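Local coordinates for FYVE, RhoGEF and PH domain-containing protein 5 (Homo sapiens, PDB 3MPX), which activates the Rho-family GTPase CDC42 by exchanging its bound GDP for GTP and mediates the activation of CDC42 induced by VEGF, at residues Q222-I227 / P240-L245; R259-F264 / Y272-K277; E300-A305 / C314-A319. One frame throughout, in Å; residues are numbered along the deposited sequence.

In the fold
All three contacts meet the PH-1 sheet, and together they run from the DH-facing side of that domain to its outer edge. Contact 1 seats helix 218-230 against the start of strand 244-254. Contact 2, its centre about 18 Å away from that of contact 1, joins the next two strands as a hairpin; the two contacts touch where Ile227 CG1 lies 3.7 Å from Phe264 CE1. Contact 3 closes the sheet at the edge strand 305-309, its centre about 16 Å from that of contact 2; they touch through Tyr272 and Leu263 on Leu315 and Leu317, for example Tyr272 OH 3.6 Å from Leu317 CD2. Contacts 1 and 3, with centres about 27 Å apart, do not touch.

Contact 1: residues Q222-I227 / P240-L245; sequences QKLVHI and PGREFL
Lys223 and Ile227, one helical turn apart, both reach the side chain of Phe244, and the lysine shows how an aliphatic chain can pack along its length before its polar tip finds a partner. Lys223 CB starts 4.1 Å from Phe244 CB. Further out, Lys223 CD passes by the ring at 3.5 Å from Phe244 CD1, the two side chains crossing at about a right angle. A bend at chi3 (-86°) then turns the chain so that NZ ends near the Phe244 backbone, where its hydrogen-bond partner is OD1 of Asn220. The same oxygen accepts the Phe244 N-H, so a single asparagine holds both the lysine tip and the beginning of the strand. This is the junction between the two domains of a DH-PH exchange factor: helix 218-230 rests on DH helix 162-184 through Val225 on Phe174, while the residues discussed here address the PH sheet. Ile227 brings CD1 to the ring at another point, 3.4 Å from Phe244 CD2 and 3.7 Å from its CE2. Leu224 stays nearer the stem, with CD2 4.1 Å from Phe244 CB and CD1 4.4 Å from CG of Arg242. Arg242 meets Leu224 with its backbone oxygen and CG, while its guanidinium group forms a salt bridge with Asp268.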
ATOM      1  N   GLN A 222      -4.149  -2.272  -1.215  1.00 13.09           N
ATOM      2  CA  GLN A 222      -4.086  -3.238  -0.134  1.00 13.60           C
ATOM      3  C   GLN A 222      -3.234  -4.440  -0.543  1.00 18.00           C
ATOM      4  O   GLN A 222      -2.294  -4.752   0.183  1.00 18.77           O
ATOM      5  CB  GLN A 222      -5.501  -3.668   0.312  1.00 15.35           C
ATOM      6  CG  GLN A 222      -5.512  -4.835   1.305  1.00 18.92           C
ATOM      7  CD  GLN A 222      -6.805  -4.934   2.050  1.00 25.50           C
ATOM      8  OE1 GLN A 222      -6.872  -4.732   3.268  1.00 20.96           O
ATOM      9  NE2 GLN A 222      -7.852  -5.276   1.341  1.00 15.73           N
ATOM     10  N   LYS A 223      -3.531  -5.088  -1.702  1.00 14.29           N
ATOM     11  CA  LYS A 223      -2.762  -6.252  -2.172  1.00 14.76           C
ATOM     12  C   LYS A 223      -1.268  -5.967  -2.162  1.00 18.83           C
ATOM     13  O   LYS A 223      -0.524  -6.717  -1.530  1.00 18.11           O
ATOM     14  CB  LYS A 223      -3.205  -6.730  -3.570  1.00 17.84           C
ATOM     15  CG  LYS A 223      -4.477  -7.575  -3.565  1.00 36.66           C
ATOM     16  CD  LYS A 223      -5.068  -7.784  -4.965  1.00 46.81           C
ATOM     17  CE  LYS A 223      -6.000  -6.689  -5.442  1.00 57.43           C
ATOM     18  NZ  LYS A 223      -6.054  -6.608  -6.930  1.00 66.87           N
ATOM     19  N   LEU A 224      -0.853  -4.822  -2.764  1.00 15.27           N
ATOM     20  CA  LEU A 224       0.548  -4.422  -2.876  1.00 14.54           C
ATOM     21  C   LEU A 224       1.180  -4.102  -1.525  1.00 19.29           C
ATOM     22  O   LEU A 224       2.377  -4.389  -1.352  1.00 19.06           O
ATOM     23  CB  LEU A 224       0.747  -3.271  -3.879  1.00 14.27           C
ATOM     24  CG  LEU A 224       0.121  -3.431  -5.314  1.00 18.06           C
ATOM     25  CD1 LEU A 224       0.584  -2.311  -6.246  1.00 18.05           C
ATOM     26  CD2 LEU A 224       0.381  -4.822  -5.944  1.00 14.15           C
ATOM     27  N   VAL A 225       0.392  -3.577  -0.544  1.00 16.07           N
ATOM     28  CA  VAL A 225       0.960  -3.293   0.783  1.00 16.58           C
ATOM     29  C   VAL A 225       1.235  -4.627   1.518  1.00 21.74           C
ATOM     30  O   VAL A 225       2.327  -4.806   2.093  1.00 22.36           O
ATOM     31  CB  VAL A 225       0.156  -2.273   1.631  1.00 21.35           C
ATOM     32  CG1 VAL A 225       0.648  -2.244   3.077  1.00 21.92           C
ATOM     33  CG2 VAL A 225       0.233  -0.866   1.029  1.00 21.15           C
ATOM     34  N   HIS A 226       0.282  -5.586   1.432  1.00 16.22           N
ATOM     35  CA  HIS A 226       0.446  -6.891   2.068  1.00 14.08           C
ATOM     36  C   HIS A 226       1.534  -7.748   1.380  1.00 19.28           C
ATOM     37  O   HIS A 226       2.286  -8.434   2.093  1.00 19.33           O
ATOM     38  CB  HIS A 226      -0.886  -7.615   2.157  1.00 13.12           C
ATOM     39  CG  HIS A 226      -1.792  -7.022   3.187  1.00 15.48           C
ATOM     40  ND1 HIS A 226      -1.682  -7.363   4.524  1.00 16.75           N
ATOM     41  CD2 HIS A 226      -2.790  -6.116   3.048  1.00 16.67           C
ATOM     42  CE1 HIS A 226      -2.613  -6.656   5.155  1.00 15.80           C
ATOM     43  NE2 HIS A 226      -3.306  -5.893   4.308  1.00 16.14           N
ATOM     44  N   ILE A 227       1.658  -7.653   0.022  1.00 15.09           N
ATOM     45  CA  ILE A 227       2.662  -8.389  -0.771  1.00 15.50           C
ATOM     46  C   ILE A 227       4.060  -7.831  -0.513  1.00 24.31           C
ATOM     47  O   ILE A 227       4.996  -8.618  -0.405  1.00 25.97           O
ATOM     48  CB  ILE A 227       2.314  -8.476  -2.295  1.00 17.84           C
ATOM     49  CG1 ILE A 227       1.089  -9.376  -2.515  1.00 16.53           C
ATOM     50  CG2 ILE A 227       3.492  -8.966  -3.173  1.00 17.76           C
ATOM     51  CD1 ILE A 227       0.420  -9.057  -3.657  1.00 18.34           C
ATOM     52  N   PRO A 240       2.728   3.473 -10.676  1.00 29.86           N
ATOM     53  CA  PRO A 240       1.516   3.852 -11.428  1.00 29.35           C
ATOM     54  C   PRO A 240       1.152   2.837 -12.482  1.00 34.89           C
ATOM     55  O   PRO A 240       2.040   2.390 -13.219  1.00 35.86           O
ATOM     56  CB  PRO A 240       1.891   5.195 -12.058  1.00 30.44           C
ATOM     57  CG  PRO A 240       3.012   5.700 -11.249  1.00 34.55           C
ATOM     58  CD  PRO A 240       3.783   4.492 -10.829  1.00 30.56           C
ATOM     59  N   GLY A 241      -0.126   2.455 -12.504  1.00 30.33           N
ATOM     60  CA  GLY A 241      -0.677   1.482 -13.445  1.00 29.36           C
ATOM     61  C   GLY A 241      -0.523   0.022 -13.047  1.00 31.17           C
ATOM     62  O   GLY A 241      -1.201  -0.840 -13.621  1.00 30.37           O
ATOM     63  N   ARG A 242       0.398  -0.270 -12.081  1.00 26.16           N
ATOM     64  CA  ARG A 242       0.683  -1.620 -11.581  1.00 25.53           C
ATOM     65  C   ARG A 242      -0.558  -2.202 -10.895  1.00 30.91           C
ATOM     66  O   ARG A 242      -1.217  -1.521 -10.107  1.00 30.11           O
ATOM     67  CB  ARG A 242       1.916  -1.631 -10.656  1.00 21.35           C
ATOM     68  CG  ARG A 242       2.355  -3.009 -10.185  1.00 16.01           C
ATOM     69  CD  ARG A 242       3.689  -2.991  -9.446  1.00 18.24           C
ATOM     70  NE  ARG A 242       4.839  -2.886 -10.351  1.00 22.94           N
ATOM     71  CZ  ARG A 242       6.110  -2.712  -9.973  1.00 33.88           C
ATOM     72  NH1 ARG A 242       6.424  -2.635  -8.688  1.00 12.84           N
ATOM     73  NH2 ARG A 242       7.070  -2.607 -10.880  1.00 26.54           N
ATOM     74  N   GLU A 243      -0.906  -3.440 -11.259  1.00 28.36           N
ATOM     75  CA  GLU A 243      -2.078  -4.118 -10.735  1.00 28.01           C
ATOM     76  C   GLU A 243      -1.787  -5.587 -10.548  1.00 31.54           C
ATOM     77  O   GLU A 243      -1.287  -6.220 -11.468  1.00 32.14           O
ATOM     78  CB  GLU A 243      -3.304  -3.887 -11.645  1.00 29.21           C
ATOM     79  N   PHE A 244      -2.058  -6.113  -9.342  1.00 27.81           N
ATOM     80  CA  PHE A 244      -1.889  -7.525  -8.967  1.00 27.49           C
ATOM     81  C   PHE A 244      -2.877  -8.365  -9.797  1.00 32.08           C
ATOM     82  O   PHE A 244      -4.056  -8.012  -9.867  1.00 32.08           O
ATOM     83  CB  PHE A 244      -2.166  -7.720  -7.451  1.00 28.57           C
ATOM     84  CG  PHE A 244      -2.276  -9.165  -7.022  1.00 29.29           C
ATOM     85  CD1 PHE A 244      -3.462  -9.877  -7.200  1.00 30.99           C
ATOM     86  CD2 PHE A 244      -1.177  -9.838  -6.505  1.00 30.41           C
ATOM     87  CE1 PHE A 244      -3.549 -11.223  -6.849  1.00 30.69           C
ATOM     88  CE2 PHE A 244      -1.276 -11.177  -6.126  1.00 32.46           C
ATOM     89  CZ  PHE A 244      -2.463 -11.858  -6.299  1.00 29.82           C
ATOM     90  N   LEU A 245      -2.418  -9.497 -10.364  1.00 28.98           N
ATOM     91  CA  LEU A 245      -3.283 -10.356 -11.191  1.00 28.38           C
ATOM     92  C   LEU A 245      -3.450 -11.765 -10.656  1.00 31.23           C
ATOM     93  O   LEU A 245      -4.592 -12.221 -10.581  1.00 32.07           O
ATOM     94  CB  LEU A 245      -2.806 -10.402 -12.648  1.00 28.17           C
ATOM     95  CG  LEU A 245      -2.717  -9.049 -13.372  1.00 32.06           C
ATOM     96  CD1 LEU A 245      -1.856  -9.173 -14.589  1.00 32.51           C
ATOM     97  CD2 LEU A 245      -4.110  -8.489 -13.722  1.00 31.73           C
TER

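Contact 2: residues R259-F264 / Y272-K277; sequences RPRHLF and YTYPQK
Arg261 and Tyr272 slant across each other, the aliphatic part of the arginine lying against the phenol end of the ring. Arg261 CG is 3.4 Å from Tyr272 OH, and Arg261 CD is 3.8 Å from Tyr272 CE1. Bends at chi2 and chi3 (-73° and 107°) then carry the guanidinium group away from this ring and leave its plane nearly perpendicular to it. NE turns back to the arginine's own strand in a weak hydrogen bond to Pro260 O, while NH2 approaches Tyr274 CD1, again with the two planes almost at right angles. Leu263 is placed differently: it runs alongside Tyr272 in the same direction, and its CD2 is 3.5 Å from Tyr272 CD2. These two residues form an antiparallel non-hydrogen-bonded pair, which explains their common direction. Between the strands, His262 O receives two hydrogen bonds from Thr273, one from N at 2.9 Å and one from OG1 at 2.8 Å, the donors arriving from opposite faces of the carbonyl plane. The return bond from His262 N to Thr273 O is weak. Thr273 also turns CG2 to the edge of the Phe264 ring, 3.9 Å from Phe264 CD2, whereas one face of that ring is met by His262 CD2. Beyond Tyr274, Pro275 CG packs on Pro260 CB. The segments belong to the hairpin of strands 257-266 and 269-275, flanked in the PH sheet by strands 244-254 and 281-288. Strand 244-254 supplies Thr249 and Glu247 to the two His262 nitrogens, strand 281-288 lends Tyr281, whose ring stacks on His262 and meets Phe264 edge-to-face, and Leu263 and Tyr272 pack against Leu317 of strand 314-318.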
ATOM      1  N   ARG A 259      11.728 -28.048  -6.322  1.00 32.32           N
ATOM      2  CA  ARG A 259      11.761 -27.053  -5.239  1.00 31.32           C
ATOM      3  C   ARG A 259      10.638 -26.023  -5.405  1.00 34.64           C
ATOM      4  O   ARG A 259      10.421 -25.542  -6.520  1.00 35.13           O
ATOM      5  CB  ARG A 259      13.136 -26.372  -5.140  1.00 28.89           C
ATOM      6  CG  ARG A 259      14.111 -27.130  -4.245  1.00 32.75           C
ATOM      7  N   PRO A 260       9.896 -25.690  -4.320  1.00 29.57           N
ATOM      8  CA  PRO A 260       8.762 -24.755  -4.454  1.00 28.94           C
ATOM      9  C   PRO A 260       9.118 -23.278  -4.653  1.00 31.89           C
ATOM     10  O   PRO A 260       9.986 -22.726  -3.960  1.00 31.04           O
ATOM     11  CB  PRO A 260       8.013 -24.936  -3.139  1.00 30.68           C
ATOM     12  CG  PRO A 260       9.052 -25.339  -2.162  1.00 35.03           C
ATOM     13  CD  PRO A 260      10.010 -26.200  -2.937  1.00 30.82           C
ATOM     14  N   ARG A 261       8.400 -22.629  -5.581  1.00 27.73           N
ATOM     15  CA  ARG A 261       8.570 -21.208  -5.869  1.00 27.56           C
ATOM     16  C   ARG A 261       7.192 -20.525  -5.888  1.00 30.51           C
ATOM     17  O   ARG A 261       6.320 -20.932  -6.673  1.00 31.14           O
ATOM     18  CB  ARG A 261       9.335 -20.966  -7.199  1.00 28.49           C
ATOM     19  CG  ARG A 261      10.771 -21.519  -7.260  1.00 42.15           C
ATOM     20  CD  ARG A 261      11.796 -20.753  -6.430  1.00 50.29           C
ATOM     21  NE  ARG A 261      12.213 -21.481  -5.224  1.00 53.06           N
ATOM     22  CZ  ARG A 261      13.336 -22.191  -5.118  1.00 58.96           C
ATOM     23  NH1 ARG A 261      14.176 -22.282  -6.147  1.00 32.30           N
ATOM     24  NH2 ARG A 261      13.636 -22.807  -3.976  1.00 44.45           N
ATOM     25  N   HIS A 262       6.996 -19.500  -5.021  1.00 23.75           N
ATOM     26  CA  HIS A 262       5.731 -18.776  -4.950  1.00 22.77           C
ATOM     27  C   HIS A 262       5.757 -17.592  -5.889  1.00 26.07           C
ATOM     28  O   HIS A 262       6.658 -16.769  -5.782  1.00 26.73           O
ATOM     29  CB  HIS A 262       5.392 -18.358  -3.511  1.00 23.70           C
ATOM     30  CG  HIS A 262       3.976 -17.913  -3.369  1.00 27.09           C
ATOM     31  ND1 HIS A 262       2.960 -18.821  -3.148  1.00 28.66           N
ATOM     32  CD2 HIS A 262       3.438 -16.679  -3.539  1.00 28.95           C
ATOM     33  CE1 HIS A 262       1.844 -18.112  -3.146  1.00 28.26           C
ATOM     34  NE2 HIS A 262       2.083 -16.815  -3.379  1.00 28.62           N
ATOM     35  N   LEU A 263       4.763 -17.491  -6.797  1.00 21.82           N
ATOM     36  CA  LEU A 263       4.692 -16.448  -7.834  1.00 21.44           C
ATOM     37  C   LEU A 263       3.671 -15.324  -7.617  1.00 24.83           C
ATOM     38  O   LEU A 263       2.467 -15.603  -7.588  1.00 25.79           O
ATOM     39  CB  LEU A 263       4.348 -17.081  -9.213  1.00 21.52           C
ATOM     40  CG  LEU A 263       5.206 -18.197  -9.817  1.00 26.03           C
ATOM     41  CD1 LEU A 263       4.865 -18.363 -11.259  1.00 25.82           C
ATOM     42  CD2 LEU A 263       6.695 -17.908  -9.700  1.00 29.37           C
ATOM     43  N   PHE A 264       4.128 -14.042  -7.632  1.00 18.02           N
ATOM     44  CA  PHE A 264       3.224 -12.883  -7.590  1.00 15.10           C
ATOM     45  C   PHE A 264       3.207 -12.216  -8.982  1.00 19.51           C
ATOM     46  O   PHE A 264       4.153 -11.517  -9.336  1.00 16.64           O
ATOM     47  CB  PHE A 264       3.628 -11.883  -6.511  1.00 14.89           C
ATOM     48  CG  PHE A 264       3.580 -12.375  -5.093  1.00 14.66           C
ATOM     49  CD1 PHE A 264       2.392 -12.348  -4.369  1.00 15.06           C
ATOM     50  CD2 PHE A 264       4.732 -12.830  -4.458  1.00 15.67           C
ATOM     51  CE1 PHE A 264       2.363 -12.762  -3.039  1.00 14.76           C
ATOM     52  CE2 PHE A 264       4.691 -13.265  -3.122  1.00 16.74           C
ATOM     53  CZ  PHE A 264       3.514 -13.219  -2.425  1.00 13.53           C
ATOM     54  N   TYR A 272       9.155 -13.656  -8.368  1.00 32.42           N
ATOM     55  CA  TYR A 272       9.565 -15.058  -8.309  1.00 31.69           C
ATOM     56  C   TYR A 272      10.154 -15.220  -6.938  1.00 29.83           C
ATOM     57  O   TYR A 272      11.189 -14.618  -6.642  1.00 29.88           O
ATOM     58  CB  TYR A 272      10.611 -15.319  -9.408  1.00 34.75           C
ATOM     59  CG  TYR A 272      10.972 -16.771  -9.620  1.00 38.26           C
ATOM     60  CD1 TYR A 272      12.213 -17.266  -9.223  1.00 40.13           C
ATOM     61  CD2 TYR A 272      10.116 -17.627 -10.301  1.00 39.66           C
ATOM     62  CE1 TYR A 272      12.571 -18.592  -9.460  1.00 40.55           C
ATOM     63  CE2 TYR A 272      10.451 -18.957 -10.519  1.00 41.28           C
ATOM     64  CZ  TYR A 272      11.687 -19.433 -10.111  1.00 50.24           C
ATOM     65  OH  TYR A 272      12.011 -20.745 -10.352  1.00 53.96           O
ATOM     66  N   THR A 273       9.442 -15.919  -6.055  1.00 22.87           N
ATOM     67  CA  THR A 273       9.870 -16.028  -4.661  1.00 22.15           C
ATOM     68  C   THR A 273      10.043 -17.506  -4.204  1.00 25.97           C
ATOM     69  O   THR A 273       9.920 -18.436  -5.008  1.00 24.57           O
ATOM     70  CB  THR A 273       8.912 -15.203  -3.683  1.00 21.47           C
ATOM     71  OG1 THR A 273       7.777 -15.970  -3.298  1.00 16.81           O
ATOM     72  CG2 THR A 273       8.434 -13.876  -4.251  1.00 14.86           C
ATOM     73  N   TYR A 274      10.363 -17.683  -2.903  1.00 22.01           N
ATOM     74  CA  TYR A 274      10.471 -18.954  -2.216  1.00 21.53           C
ATOM     75  C   TYR A 274       9.634 -18.869  -0.924  1.00 28.85           C
ATOM     76  O   TYR A 274       9.925 -18.039  -0.042  1.00 29.69           O
ATOM     77  CB  TYR A 274      11.925 -19.340  -1.889  1.00 21.49           C
ATOM     78  CG  TYR A 274      12.011 -20.406  -0.813  1.00 22.21           C
ATOM     79  CD1 TYR A 274      11.607 -21.718  -1.066  1.00 25.03           C
ATOM     80  CD2 TYR A 274      12.455 -20.097   0.469  1.00 22.20           C
ATOM     81  CE1 TYR A 274      11.647 -22.696  -0.069  1.00 26.23           C
ATOM     82  CE2 TYR A 274      12.479 -21.060   1.481  1.00 22.98           C
ATOM     83  CZ  TYR A 274      12.089 -22.363   1.202  1.00 29.97           C
ATOM     84  OH  TYR A 274      12.146 -23.329   2.175  1.00 28.17           O
ATOM     85  N   PRO A 275       8.645 -19.767  -0.757  1.00 24.86           N
ATOM     86  CA  PRO A 275       7.840 -19.725   0.468  1.00 24.60           C
ATOM     87  C   PRO A 275       8.554 -20.271   1.699  1.00 27.91           C
ATOM     88  O   PRO A 275       8.938 -21.436   1.732  1.00 28.03           O
ATOM     89  CB  PRO A 275       6.592 -20.541   0.114  1.00 26.50           C
ATOM     90  CG  PRO A 275       6.952 -21.345  -1.065  1.00 31.06           C
ATOM     91  CD  PRO A 275       8.176 -20.801  -1.699  1.00 26.54           C
ATOM     92  N   GLN A 276       8.693 -19.431   2.725  1.00 24.46           N
ATOM     93  CA  GLN A 276       9.324 -19.801   4.001  1.00 24.68           C
ATOM     94  C   GLN A 276       8.295 -20.293   5.045  1.00 30.56           C
ATOM     95  O   GLN A 276       7.103 -20.012   4.907  1.00 30.92           O
ATOM     96  CB  GLN A 276      10.155 -18.629   4.570  1.00 25.55           C
ATOM     97  CG  GLN A 276      11.318 -18.191   3.680  1.00 30.30           C
ATOM     98  CD  GLN A 276      11.861 -16.819   4.031  1.00 53.27           C
ATOM     99  OE1 GLN A 276      12.176 -16.009   3.145  1.00 52.17           O
ATOM    100  NE2 GLN A 276      12.014 -16.531   5.323  1.00 38.06           N
ATOM    101  N   LYS A 277       8.774 -21.009   6.097  1.00 28.74           N
ATOM    102  CA  LYS A 277       7.998 -21.548   7.236  1.00 29.15           C
ATOM    103  C   LYS A 277       7.197 -20.456   7.981  1.00 34.37           C
ATOM    104  O   LYS A 277       6.170 -20.753   8.587  1.00 33.27           O
ATOM    105  CB  LYS A 277       8.940 -22.272   8.214  1.00 31.05           C
TER

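Contact 3: residues E300-A305 / C314-A319; sequences EKVPYA and CLMLSA
The hairpin formed by strands 305-309 and 314-318 begins and ends here, with Ala305 and Ser318 facing each other as an antiparallel non-hydrogen-bonded pair. Just outside that pair, Ala319 N donates to Tyr304 O at 2.7 Å, a nearly straight bond (172° at the hydrogen) that meets the oxygen almost head-on. The same oxygen also receives a CA-H...O contact from Ser318 CA. The Tyr304 ring takes Pro303 CB over one face, near the centre, and meets Ala319 at the edge, with Ala319 O 3.5 Å from Tyr304 CD2. In the PH fold this hairpin borders the sheet and leads into the C-terminal helix 322-334, whose Arg325 is touched by both Tyr304 and Ala319. On the side of the hairpin that carries Ala305 and Ser318, Met316, modelled as selenomethionine, bends at chi2 (52°) and chi3 and sets CE 3.4 Å from Ala305 CB. Val302 approaches the same strand, its CG1 3.9 Å from Ser318 CB and 4.4 Å from Met316 CE, while its side chain also touches Val253 of strand 244-254.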
ATOM      1  N   GLU A 300       7.862 -35.885 -20.362  1.00 45.28           N
ATOM      2  CA  GLU A 300       7.451 -36.993 -19.487  1.00 44.96           C
ATOM      3  C   GLU A 300       7.694 -36.766 -17.988  1.00 48.87           C
ATOM      4  O   GLU A 300       6.733 -36.709 -17.220  1.00 48.15           O
ATOM      5  CB  GLU A 300       8.136 -38.298 -19.921  1.00 46.26           C
ATOM      6  CG  GLU A 300       7.654 -38.801 -21.269  1.00 55.33           C
ATOM      7  CD  GLU A 300       8.681 -39.547 -22.093  1.00 66.93           C
ATOM      8  OE1 GLU A 300       9.600 -40.165 -21.506  1.00 53.34           O
ATOM      9  OE2 GLU A 300       8.542 -39.538 -23.337  1.00 60.72           O
ATOM     10  N   LYS A 301       8.967 -36.654 -17.576  1.00 46.14           N
ATOM     11  CA  LYS A 301       9.372 -36.475 -16.181  1.00 46.11           C
ATOM     12  C   LYS A 301       8.902 -35.125 -15.573  1.00 50.47           C
ATOM     13  O   LYS A 301       9.095 -34.895 -14.373  1.00 50.80           O
ATOM     14  CB  LYS A 301      10.894 -36.638 -16.063  1.00 48.99           C
ATOM     15  N   VAL A 302       8.300 -34.235 -16.400  1.00 46.12           N
ATOM     16  CA  VAL A 302       7.757 -32.935 -15.981  1.00 44.96           C
ATOM     17  C   VAL A 302       6.324 -32.780 -16.532  1.00 46.97           C
ATOM     18  O   VAL A 302       6.100 -32.000 -17.465  1.00 46.12           O
ATOM     19  CB  VAL A 302       8.658 -31.716 -16.342  1.00 48.62           C
ATOM     20  CG1 VAL A 302       8.120 -30.423 -15.727  1.00 48.09           C
ATOM     21  CG2 VAL A 302      10.108 -31.947 -15.938  1.00 48.45           C
ATOM     22  N   PRO A 303       5.331 -33.518 -16.001  1.00 43.26           N
ATOM     23  CA  PRO A 303       3.958 -33.300 -16.477  1.00 43.12           C
ATOM     24  C   PRO A 303       3.442 -31.970 -15.923  1.00 46.54           C
ATOM     25  O   PRO A 303       3.894 -31.528 -14.849  1.00 45.54           O
ATOM     26  CB  PRO A 303       3.188 -34.497 -15.921  1.00 44.96           C
ATOM     27  CG  PRO A 303       3.927 -34.892 -14.707  1.00 49.78           C
ATOM     28  CD  PRO A 303       5.369 -34.483 -14.883  1.00 45.17           C
ATOM     29  N   TYR A 304       2.489 -31.338 -16.654  1.00 42.41           N
ATOM     30  CA  TYR A 304       1.889 -30.038 -16.303  1.00 41.56           C
ATOM     31  C   TYR A 304       3.021 -28.989 -16.212  1.00 44.37           C
ATOM     32  O   TYR A 304       3.277 -28.436 -15.143  1.00 44.14           O
ATOM     33  CB  TYR A 304       1.014 -30.116 -15.007  1.00 41.94           C
ATOM     34  CG  TYR A 304       0.490 -31.501 -14.660  1.00 42.34           C
ATOM     35  CD1 TYR A 304      -0.495 -32.112 -15.431  1.00 43.93           C
ATOM     36  CD2 TYR A 304       0.992 -32.202 -13.570  1.00 42.68           C
ATOM     37  CE1 TYR A 304      -0.979 -33.382 -15.116  1.00 43.35           C
ATOM     38  CE2 TYR A 304       0.538 -33.484 -13.263  1.00 43.55           C
ATOM     39  CZ  TYR A 304      -0.458 -34.065 -14.030  1.00 49.28           C
ATOM     40  OH  TYR A 304      -0.918 -35.324 -13.715  1.00 48.51           O
ATOM     41  N   ALA A 305       3.726 -28.774 -17.341  1.00 40.02           N
ATOM     42  CA  ALA A 305       4.906 -27.908 -17.445  1.00 39.83           C
ATOM     43  C   ALA A 305       4.625 -26.487 -17.975  1.00 44.29           C
ATOM     44  O   ALA A 305       3.907 -26.301 -18.962  1.00 44.85           O
ATOM     45  CB  ALA A 305       5.963 -28.582 -18.306  1.00 40.32           C
ATOM     46  N   CYS A 314      14.339 -17.139 -18.018  1.00 54.29           N
ATOM     47  CA  CYS A 314      13.581 -18.340 -18.421  1.00 53.73           C
ATOM     48  C   CYS A 314      13.328 -19.271 -17.211  1.00 54.47           C
ATOM     49  O   CYS A 314      14.281 -19.663 -16.527  1.00 52.96           O
ATOM     50  CB  CYS A 314      14.287 -19.078 -19.557  1.00 54.45           C
ATOM     51  SG  CYS A 314      13.699 -20.776 -19.825  1.00 58.47           S
ATOM     52  N   LEU A 315      12.056 -19.648 -16.969  1.00 49.72           N
ATOM     53  CA  LEU A 315      11.721 -20.510 -15.824  1.00 49.09           C
ATOM     54  C   LEU A 315      11.092 -21.837 -16.246  1.00 51.75           C
ATOM     55  O   LEU A 315      10.154 -21.842 -17.052  1.00 51.98           O
ATOM     56  CB  LEU A 315      10.781 -19.803 -14.816  1.00 49.02           C
ATOM     57  CG  LEU A 315      10.889 -18.284 -14.645  1.00 53.51           C
ATOM     58  CD1 LEU A 315       9.567 -17.694 -14.225  1.00 53.44           C
ATOM     59  CD2 LEU A 315      11.997 -17.906 -13.671  1.00 55.82           C
HETATM   60  N   MSE A 316      11.600 -22.958 -15.693  1.00 45.56           N
HETATM   61  CA  MSE A 316      11.030 -24.278 -15.960  1.00 44.04           C
HETATM   62  C   MSE A 316      10.250 -24.643 -14.721  1.00 42.98           C
HETATM   63  O   MSE A 316      10.817 -25.000 -13.687  1.00 41.20           O
HETATM   64  CB  MSE A 316      12.090 -25.338 -16.348  1.00 46.73           C
HETATM   65  CG  MSE A 316      11.502 -26.592 -17.038  1.00 54.64           C
HETATM   66 SE   MSE A 316      10.295 -26.297 -18.608  1.00 64.18          SE
HETATM   67  CE  MSE A 316       8.625 -26.476 -17.710  1.00 60.96           C
ATOM     68  N   LEU A 317       8.944 -24.442 -14.807  1.00 38.76           N
ATOM     69  CA  LEU A 317       8.038 -24.683 -13.692  1.00 38.11           C
ATOM     70  C   LEU A 317       7.054 -25.784 -13.991  1.00 41.17           C
ATOM     71  O   LEU A 317       6.610 -25.948 -15.132  1.00 38.88           O
ATOM     72  CB  LEU A 317       7.281 -23.399 -13.273  1.00 37.80           C
ATOM     73  CG  LEU A 317       8.092 -22.107 -13.154  1.00 41.72           C
ATOM     74  CD1 LEU A 317       7.184 -20.925 -12.937  1.00 42.07           C
ATOM     75  CD2 LEU A 317       9.147 -22.193 -12.062  1.00 42.76           C
ATOM     76  N   SER A 318       6.728 -26.550 -12.943  1.00 39.26           N
ATOM     77  CA  SER A 318       5.756 -27.625 -13.009  1.00 39.37           C
ATOM     78  C   SER A 318       4.586 -27.319 -12.108  1.00 44.35           C
ATOM     79  O   SER A 318       4.763 -26.914 -10.954  1.00 43.45           O
ATOM     80  CB  SER A 318       6.370 -28.960 -12.613  1.00 42.63           C
ATOM     81  OG  SER A 318       5.404 -29.973 -12.842  1.00 55.05           O
ATOM     82  N   ALA A 319       3.387 -27.506 -12.655  1.00 42.04           N
ATOM     83  CA  ALA A 319       2.125 -27.346 -11.954  1.00 42.24           C
ATOM     84  C   ALA A 319       1.774 -28.724 -11.392  1.00 46.18           C
ATOM     85  O   ALA A 319       2.514 -29.687 -11.641  1.00 45.87           O
ATOM     86  CB  ALA A 319       1.048 -26.877 -12.924  1.00 43.10           C
TER